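Local structure of AP205 bacteriophage COAT protein (Acinetobacter phage ap205, 5FS4) at the interface of chains A and B. The protein forms the capsid of a small single-stranded RNA bacteriophage, its chains pairing into two-fold symmetric dimers that probably serve as the building blocks of the shell. Sequence-based numbering; all coordinates share one arbitrary frame. Chains: chain A/B, AP205 bacteriophage COAT protein.

All three contacts belong to one two-fold symmetric dimer interface, so each recurs with the chains exchanged. Contact 1 and contact 2 lie about 13 Å apart between the centres of their C-alpha atoms and share A:Trp99 on helix 92-111, which packs over strands of the partner in one and meets the partner's helix in the other. Contact 3 lies about 17 Å from contact 2 and 29 Å from contact 1; there the N-terminal segment of one chain pairs with the C-terminal segment of the other. Helices, strands and both chain ends thus interlock, consistent with the intertwined coat-protein dimers of small RNA phages.

Contact 1: the interface of chains A and B. Residues chain A 86, 95, 98-99, 129-130; chain B 57, 59, 79, 81.
Helix 92-111 of chain A lies across strands 47-60 and 76-88 of chain B, the helix-on-sheet packing typical of coat-protein dimers of single-stranded RNA phages. A branched, apolar B:Ile81 suits the underside of the helix: its CD1 methyl presses against the backbone at A:Trp99, 3.4 Å from CA. A:Leu95 and B:Gln79 slide past each other in opposite directions, the leucine methyl CD1 lying along the aliphatic part of the glutamine.

Further along, A:Glu98 bends at chi2 (-54°) and meets B:Arg59 tip to tip in a salt bridge, OE2 lying 3.0 Å from NH2. The N-H points away from this oxygen, so the attraction is probably mainly electrostatic rather than a hydrogen bond, although OE2 sits at the edge of the guanidinium. A:Ser129 OG donates to the same OE2 at 2.5 Å, from above the carboxylate plane. The arginine is held by B:Gln79, whose OE1 receives NE at 2.9 Å in an almost straight bond (177° at H). Its long, twice-bent chain lays the flat guanidinium over the ring of B:Tyr57, NH2 standing 3.2 Å above the ring centre.

The tyrosine extends its hydroxyl to A:Asp130, OH donating to the syn lone pair of OD2 at 2.5 Å, with ring and carboxylate nearly perpendicular (85°). A water joins A:Ser129 OG, A:Asp130 OD1 and B:Arg59 NH2.

Contact 2: the interface of chains A and B. Residues chain A 99-100, 103, 107; chain B 99-100, 103, 107.
The backbone here is right-handed alpha-helical in phi and psi throughout, and successive turns of helix 92-111 bring A:Trp99, A:Lys103 and A:Asp107, and their counterparts in chain B, toward the partner helix. At the middle the two lysines cross obliquely, A:Lys103 CD touching B:Lys103 CD at 3.7 Å. Long flexible chains suit this place: their methylenes pack together while their terminal amino groups diverge to opposite ends.

Each chain bends at chi3 (-69° in A:Lys103) and meets the other helix's aspartate tip to tip. A:Lys103 NZ donates to the syn lone pair of B:Asp107 OD1 at 2.7 Å, and B:Lys103 NZ does likewise to A:Asp107 OD1 at 2.9 Å. The same oxygens accept the indole N-H: A:Trp99 NE1 reaches B:Asp107 OD1 at 2.8 Å, nearly along the C-O axis, with ring and carboxylate 76° apart. Two direct donors therefore grip each OD1, while water links OD2 to the lysine.

Tryptophan suits its place by offering both an N-H at its rim and a broad face; A:Lys103 CD lies 3.4 Å above that face in the same chain, toward the rim. A:Glu100 OE2 accepts from A:Lys103 NZ at 2.7 Å, and this second acid would probably stabilise the lysine's charge.

The reciprocal cluster ties together the two helices that lie over the dimer's sheet.

Contact 3: the interface of chains A and B. Residues chain A 3-8, 22; chain B 126-132.
The apolar centre is a narrow seam of carbon and sulphur along two chain ends. A:Met8 brings its flexible thioether across the partner backbone, SD lying 3.6 Å from B:Ser128 CA. A:Asn5 CB meets CB of B:Val127, whose beta-branched side chain suits an extended strand. The methylenes of A:Lys6 run beside B:Asp130 in the same direction, CD against CB at 3.6 Å, and CG also touches the methyl CG2 of poorly ordered B:Thr132.

Around this seam the backbones form an antiparallel beta ladder, A:Asn5 pairing with B:Thr131 and A:Pro7 with B:Val127. A:Lys6 uses both its backbone groups: N donates to B:Asp130 O at 2.8 Å, in the carbonyl plane, while O accepts from B:Ser128 N nearly along its C=O axis (162°). A:Met8 N to B:Ile126 O, 2.9 Å, continues the ladder, and B:Thr132 N reaches A:Ala4 O at 3.0 Å. Proline suits the intervening position because this pattern asks no N-H of it. Within chain B, the hydroxyl OG of B:Ser128 receives the backbone N of B:Asp130, bracing the bend between the paired segments.

On the polar rim, one water joins A:Asp22 OD2, B:Ser128 OG and B:Asp130 OD2, and another links A:Lys6 NZ to B:Asp130 OD2. A:Lys6 bends at chi3 (61°), and within chain A its NZ donates to the syn lone pair of A:Asp22 OD2 at 2.8 Å, which is also a salt bridge.

Contact 1: the interface of chains A and B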
# COMPACT_ATOMS: atom_id res chain seq x y z
N SER A 86 4.47 -2.03 -7.04
CA SER A 86 5.20 -2.11 -8.30
C SER A 86 6.39 -3.07 -8.15
O SER A 86 7.35 -2.84 -7.41
CB SER A 86 5.58 -0.72 -8.85
OG SER A 86 6.38 -0.77 -10.03
N LEU A 95 7.16 -9.84 -3.27
CA LEU A 95 6.41 -8.60 -3.31
C LEU A 95 5.17 -8.70 -2.41
O LEU A 95 4.81 -7.75 -1.75
CB LEU A 95 6.03 -8.25 -4.76
CG LEU A 95 5.40 -6.89 -5.05
CD1 LEU A 95 6.31 -5.69 -4.82
CD2 LEU A 95 4.93 -6.95 -6.49
N GLU A 98 6.45 -7.98 0.93
CA GLU A 98 6.65 -6.54 0.99
C GLU A 98 5.35 -5.82 1.30
O GLU A 98 5.34 -4.89 2.10
CB GLU A 98 7.25 -6.00 -0.30
CG GLU A 98 8.70 -6.39 -0.54
CD GLU A 98 9.55 -5.99 0.64
OE1 GLU A 98 9.37 -4.87 1.12
OE2 GLU A 98 10.46 -6.78 1.01
N TRP A 99 4.26 -6.28 0.68
CA TRP A 99 2.94 -5.68 0.96
C TRP A 99 2.50 -5.94 2.43
O TRP A 99 2.04 -5.03 3.12
CB TRP A 99 1.94 -6.23 -0.01
CG TRP A 99 0.50 -5.90 0.30
CD1 TRP A 99 -0.52 -6.82 0.43
CD2 TRP A 99 -0.10 -4.60 0.45
NE1 TRP A 99 -1.70 -6.18 0.64
CE2 TRP A 99 -1.48 -4.81 0.66
CE3 TRP A 99 0.39 -3.25 0.40
CZ2 TRP A 99 -2.38 -3.75 0.88
CZ3 TRP A 99 -0.51 -2.21 0.57
CH2 TRP A 99 -1.87 -2.46 0.83
N SER A 129 10.82 -6.65 5.77
CA SER A 129 10.28 -7.99 5.44
C SER A 129 11.27 -9.13 5.78
O SER A 129 10.84 -10.21 6.11
CB SER A 129 9.86 -8.07 4.00
OG SER A 129 11.01 -7.81 3.22
N ASP A 130 12.56 -8.84 5.77
CA ASP A 130 13.56 -9.80 6.17
C ASP A 130 13.46 -10.10 7.68
O ASP A 130 13.10 -9.23 8.49
CB ASP A 130 14.98 -9.28 5.82
CG ASP A 130 15.27 -9.30 4.31
OD1 ASP A 130 14.63 -10.09 3.56
OD2 ASP A 130 16.15 -8.49 3.84
N TYR B 57 12.51 -2.22 -1.60
CA TYR B 57 13.44 -3.37 -1.48
C TYR B 57 14.10 -3.61 -2.82
O TYR B 57 13.43 -3.57 -3.89
CB TYR B 57 12.69 -4.65 -0.97
CG TYR B 57 13.59 -5.75 -0.37
CD1 TYR B 57 14.32 -6.61 -1.18
CD2 TYR B 57 13.72 -5.90 1.03
CE1 TYR B 57 15.15 -7.57 -0.62
CE2 TYR B 57 14.55 -6.83 1.59
CZ TYR B 57 15.25 -7.68 0.78
OH TYR B 57 16.07 -8.61 1.32
N ARG B 59 15.53 -6.38 -4.81
CA ARG B 59 15.32 -7.80 -4.84
C ARG B 59 16.00 -8.45 -6.04
O ARG B 59 15.68 -8.12 -7.17
CB ARG B 59 13.81 -8.05 -4.92
CG ARG B 59 13.33 -9.51 -4.86
CD ARG B 59 13.46 -10.17 -3.50
NE ARG B 59 12.71 -9.46 -2.49
CZ ARG B 59 12.81 -9.68 -1.19
NH1 ARG B 59 13.60 -10.62 -0.74
NH2 ARG B 59 12.11 -8.93 -0.36
N GLN B 79 11.53 -3.30 -5.87
CA GLN B 79 10.19 -3.58 -5.40
C GLN B 79 9.75 -2.37 -4.60
O GLN B 79 10.31 -2.12 -3.53
CB GLN B 79 10.18 -4.83 -4.49
CG GLN B 79 10.38 -6.14 -5.26
CD GLN B 79 10.31 -7.36 -4.40
OE1 GLN B 79 10.85 -7.38 -3.27
NE2 GLN B 79 9.70 -8.44 -4.94
N ILE B 81 6.45 -0.00 -2.91
CA ILE B 81 5.06 0.17 -2.51
C ILE B 81 4.87 1.53 -1.90
O ILE B 81 5.56 1.87 -0.91
CB ILE B 81 4.55 -0.95 -1.55
CG1 ILE B 81 4.83 -2.35 -2.15
CG2 ILE B 81 3.08 -0.68 -1.24
CD1 ILE B 81 4.34 -3.51 -1.32
O HOH W 1 8.73 -2.77 -1.18
O HOH W 2 12.04 -9.99 2.45

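Contact 2: the interface of chains A and B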
# COMPACT_ATOMS: atom_id res chain seq x y z
N TRP A 99 4.26 -6.28 0.68
CA TRP A 99 2.94 -5.68 0.96
C TRP A 99 2.50 -5.94 2.43
O TRP A 99 2.04 -5.03 3.12
CB TRP A 99 1.94 -6.23 -0.01
CG TRP A 99 0.50 -5.90 0.30
CD1 TRP A 99 -0.52 -6.82 0.43
CD2 TRP A 99 -0.10 -4.60 0.45
NE1 TRP A 99 -1.70 -6.18 0.64
CE2 TRP A 99 -1.48 -4.81 0.66
CE3 TRP A 99 0.39 -3.25 0.40
CZ2 TRP A 99 -2.38 -3.75 0.88
CZ3 TRP A 99 -0.51 -2.21 0.57
CH2 TRP A 99 -1.87 -2.46 0.83
N GLU A 100 2.70 -7.16 2.92
CA GLU A 100 2.47 -7.45 4.36
C GLU A 100 3.19 -6.54 5.32
O GLU A 100 2.60 -6.02 6.25
CB GLU A 100 2.77 -8.91 4.72
CG GLU A 100 1.81 -9.87 4.03
CD GLU A 100 0.32 -9.56 4.27
OE1 GLU A 100 -0.15 -9.60 5.44
OE2 GLU A 100 -0.39 -9.30 3.28
N LYS A 103 1.94 -2.80 5.05
CA LYS A 103 0.76 -2.59 5.92
C LYS A 103 1.10 -2.50 7.39
O LYS A 103 0.49 -1.75 8.12
CB LYS A 103 -0.28 -3.70 5.75
CG LYS A 103 -0.93 -3.69 4.39
CD LYS A 103 -1.86 -4.90 4.20
CE LYS A 103 -1.18 -6.29 4.09
NZ LYS A 103 -2.24 -7.36 3.90
N ASP A 107 0.49 0.67 9.57
CA ASP A 107 -0.32 0.52 10.78
C ASP A 107 0.34 1.14 11.99
O ASP A 107 -0.32 1.81 12.79
CB ASP A 107 -0.56 -0.97 11.12
CG ASP A 107 -1.60 -1.64 10.22
OD1 ASP A 107 -2.35 -0.95 9.51
OD2 ASP A 107 -1.62 -2.90 10.20
N TRP B 99 -8.88 2.88 5.90
CA TRP B 99 -7.61 2.14 5.80
C TRP B 99 -7.83 0.65 6.02
O TRP B 99 -7.33 -0.16 5.24
CB TRP B 99 -6.55 2.74 6.76
CG TRP B 99 -5.24 1.97 6.85
CD1 TRP B 99 -4.70 1.47 8.01
CD2 TRP B 99 -4.29 1.64 5.81
NE1 TRP B 99 -3.51 0.86 7.75
CE2 TRP B 99 -3.25 0.91 6.41
CE3 TRP B 99 -4.26 1.81 4.41
CZ2 TRP B 99 -2.13 0.41 5.66
CZ3 TRP B 99 -3.21 1.32 3.70
CH2 TRP B 99 -2.13 0.64 4.33
N GLU B 100 -8.60 0.24 7.05
CA GLU B 100 -8.82 -1.24 7.21
C GLU B 100 -9.48 -1.84 5.95
O GLU B 100 -9.09 -2.94 5.43
CB GLU B 100 -9.57 -1.59 8.53
CG GLU B 100 -8.85 -1.12 9.80
CD GLU B 100 -7.42 -1.63 9.90
OE1 GLU B 100 -7.28 -2.86 9.69
OE2 GLU B 100 -6.46 -0.85 10.17
N LYS B 103 -7.12 -2.02 2.79
CA LYS B 103 -6.21 -3.14 2.94
C LYS B 103 -6.92 -4.44 2.51
O LYS B 103 -6.38 -5.21 1.74
CB LYS B 103 -5.68 -3.25 4.36
CG LYS B 103 -4.61 -2.23 4.76
CD LYS B 103 -4.01 -2.58 6.13
CE LYS B 103 -4.99 -2.20 7.23
NZ LYS B 103 -4.58 -2.62 8.61
N ASP B 107 -5.97 -6.69 -0.59
CA ASP B 107 -5.66 -8.11 -0.32
C ASP B 107 -6.45 -9.01 -1.26
O ASP B 107 -5.90 -9.92 -1.83
CB ASP B 107 -5.98 -8.53 1.15
CG ASP B 107 -5.05 -7.93 2.16
OD1 ASP B 107 -3.96 -7.44 1.77
OD2 ASP B 107 -5.45 -7.91 3.37
O HOH W 3 -2.27 -4.89 8.74
O HOH W 4 -4.94 -6.96 5.63

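Contact 3: the interface of chains A and B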
# COMPACT_ATOMS: atom_id res chain seq x y z
N MET A 3 -22.56 -6.90 11.61
CA MET A 3 -22.90 -6.83 10.19
C MET A 3 -21.72 -6.94 9.20
O MET A 3 -20.60 -6.44 9.45
CB MET A 3 -23.72 -5.55 9.93
CG MET A 3 -25.00 -5.46 10.76
SD MET A 3 -26.10 -6.87 10.54
CE MET A 3 -27.23 -6.23 9.29
N ALA A 4 -22.00 -7.61 8.09
CA ALA A 4 -21.14 -7.56 6.90
C ALA A 4 -21.03 -6.18 6.27
O ALA A 4 -21.95 -5.32 6.28
CB ALA A 4 -21.63 -8.51 5.82
N ASN A 5 -19.89 -6.02 5.63
CA ASN A 5 -19.56 -4.79 4.97
C ASN A 5 -20.40 -4.77 3.69
O ASN A 5 -20.66 -5.83 3.09
CB ASN A 5 -18.07 -4.78 4.68
CG ASN A 5 -17.26 -4.52 5.92
OD1 ASN A 5 -16.98 -3.36 6.25
ND2 ASN A 5 -16.94 -5.57 6.65
N LYS A 6 -20.80 -3.57 3.27
CA LYS A 6 -21.68 -3.41 2.10
C LYS A 6 -20.93 -3.81 0.83
O LYS A 6 -19.80 -3.37 0.63
CB LYS A 6 -22.21 -1.98 1.98
CG LYS A 6 -23.08 -1.53 3.15
CD LYS A 6 -23.62 -0.12 2.98
CE LYS A 6 -24.52 0.16 1.78
NZ LYS A 6 -24.59 1.64 1.48
N PRO A 7 -21.55 -4.62 -0.05
CA PRO A 7 -20.85 -5.04 -1.30
C PRO A 7 -20.86 -3.92 -2.29
O PRO A 7 -21.81 -3.11 -2.33
CB PRO A 7 -21.70 -6.19 -1.83
CG PRO A 7 -23.06 -5.97 -1.28
CD PRO A 7 -22.90 -5.22 0.04
N MET A 8 -19.78 -3.84 -3.06
CA MET A 8 -19.66 -2.86 -4.11
C MET A 8 -19.69 -3.57 -5.44
O MET A 8 -19.25 -4.71 -5.56
CB MET A 8 -18.35 -2.05 -3.91
CG MET A 8 -18.36 -1.23 -2.60
SD MET A 8 -16.81 -0.47 -2.02
CE MET A 8 -16.73 0.71 -3.32
N ASP A 22 -20.29 1.50 -4.31
CA ASP A 22 -21.46 1.16 -3.51
C ASP A 22 -22.72 1.59 -4.25
O ASP A 22 -22.96 2.78 -4.43
CB ASP A 22 -21.34 1.86 -2.16
CG ASP A 22 -22.42 1.49 -1.18
OD1 ASP A 22 -23.43 0.88 -1.59
OD2 ASP A 22 -22.27 1.86 -0.02
N ILE B 126 -15.43 -7.09 -3.47
CA ILE B 126 -15.01 -5.78 -2.94
C ILE B 126 -16.14 -5.16 -2.09
O ILE B 126 -17.33 -5.27 -2.43
CB ILE B 126 -14.67 -4.84 -4.12
CG1 ILE B 126 -13.54 -5.40 -5.00
CG2 ILE B 126 -14.34 -3.40 -3.66
CD1 ILE B 126 -12.24 -5.77 -4.26
N VAL B 127 -15.74 -4.54 -0.96
CA VAL B 127 -16.68 -4.05 0.00
C VAL B 127 -16.39 -2.64 0.47
O VAL B 127 -15.24 -2.21 0.43
CB VAL B 127 -16.72 -4.98 1.24
CG1 VAL B 127 -17.12 -6.39 0.82
CG2 VAL B 127 -15.40 -4.98 2.02
N SER B 128 -17.44 -1.94 0.91
CA SER B 128 -17.31 -0.65 1.56
C SER B 128 -16.98 -0.83 3.01
O SER B 128 -17.14 -1.89 3.56
CB SER B 128 -18.62 0.12 1.42
OG SER B 128 -18.62 1.36 2.14
N SER B 129 -16.52 0.23 3.64
CA SER B 129 -16.31 0.26 5.09
C SER B 129 -17.67 0.35 5.83
O SER B 129 -17.75 0.08 7.04
CB SER B 129 -15.48 1.46 5.44
OG SER B 129 -16.13 2.64 4.98
N ASP B 130 -18.71 0.79 5.11
CA ASP B 130 -20.05 0.82 5.68
C ASP B 130 -20.57 -0.58 5.83
O ASP B 130 -20.22 -1.51 5.09
CB ASP B 130 -21.03 1.65 4.81
CG ASP B 130 -20.81 3.13 4.92
OD1 ASP B 130 -20.35 3.64 5.95
OD2 ASP B 130 -21.22 3.81 3.96
N THR B 131 -21.43 -0.75 6.81
CA THR B 131 -22.02 -2.06 7.06
C THR B 131 -23.52 -2.04 6.72
O THR B 131 -24.10 -1.00 6.43
CB THR B 131 -21.73 -2.53 8.50
OG1 THR B 131 -22.00 -1.46 9.43
CG2 THR B 131 -20.25 -2.92 8.61
N THR B 132 -24.12 -3.22 6.67
CA THR B 132 -25.48 -3.36 6.17
C THR B 132 -26.36 -3.41 7.41
O THR B 132 -27.43 -2.81 7.45
CB THR B 132 -25.63 -4.66 5.36
OG1 THR B 132 -25.37 -5.76 6.25
CG2 THR B 132 -24.62 -4.74 4.16
O HOH W 5 -20.36 3.36 1.15
O HOH W 6 -18.16 -6.94 -4.67
O HOH W 7 -23.87 3.60 3.32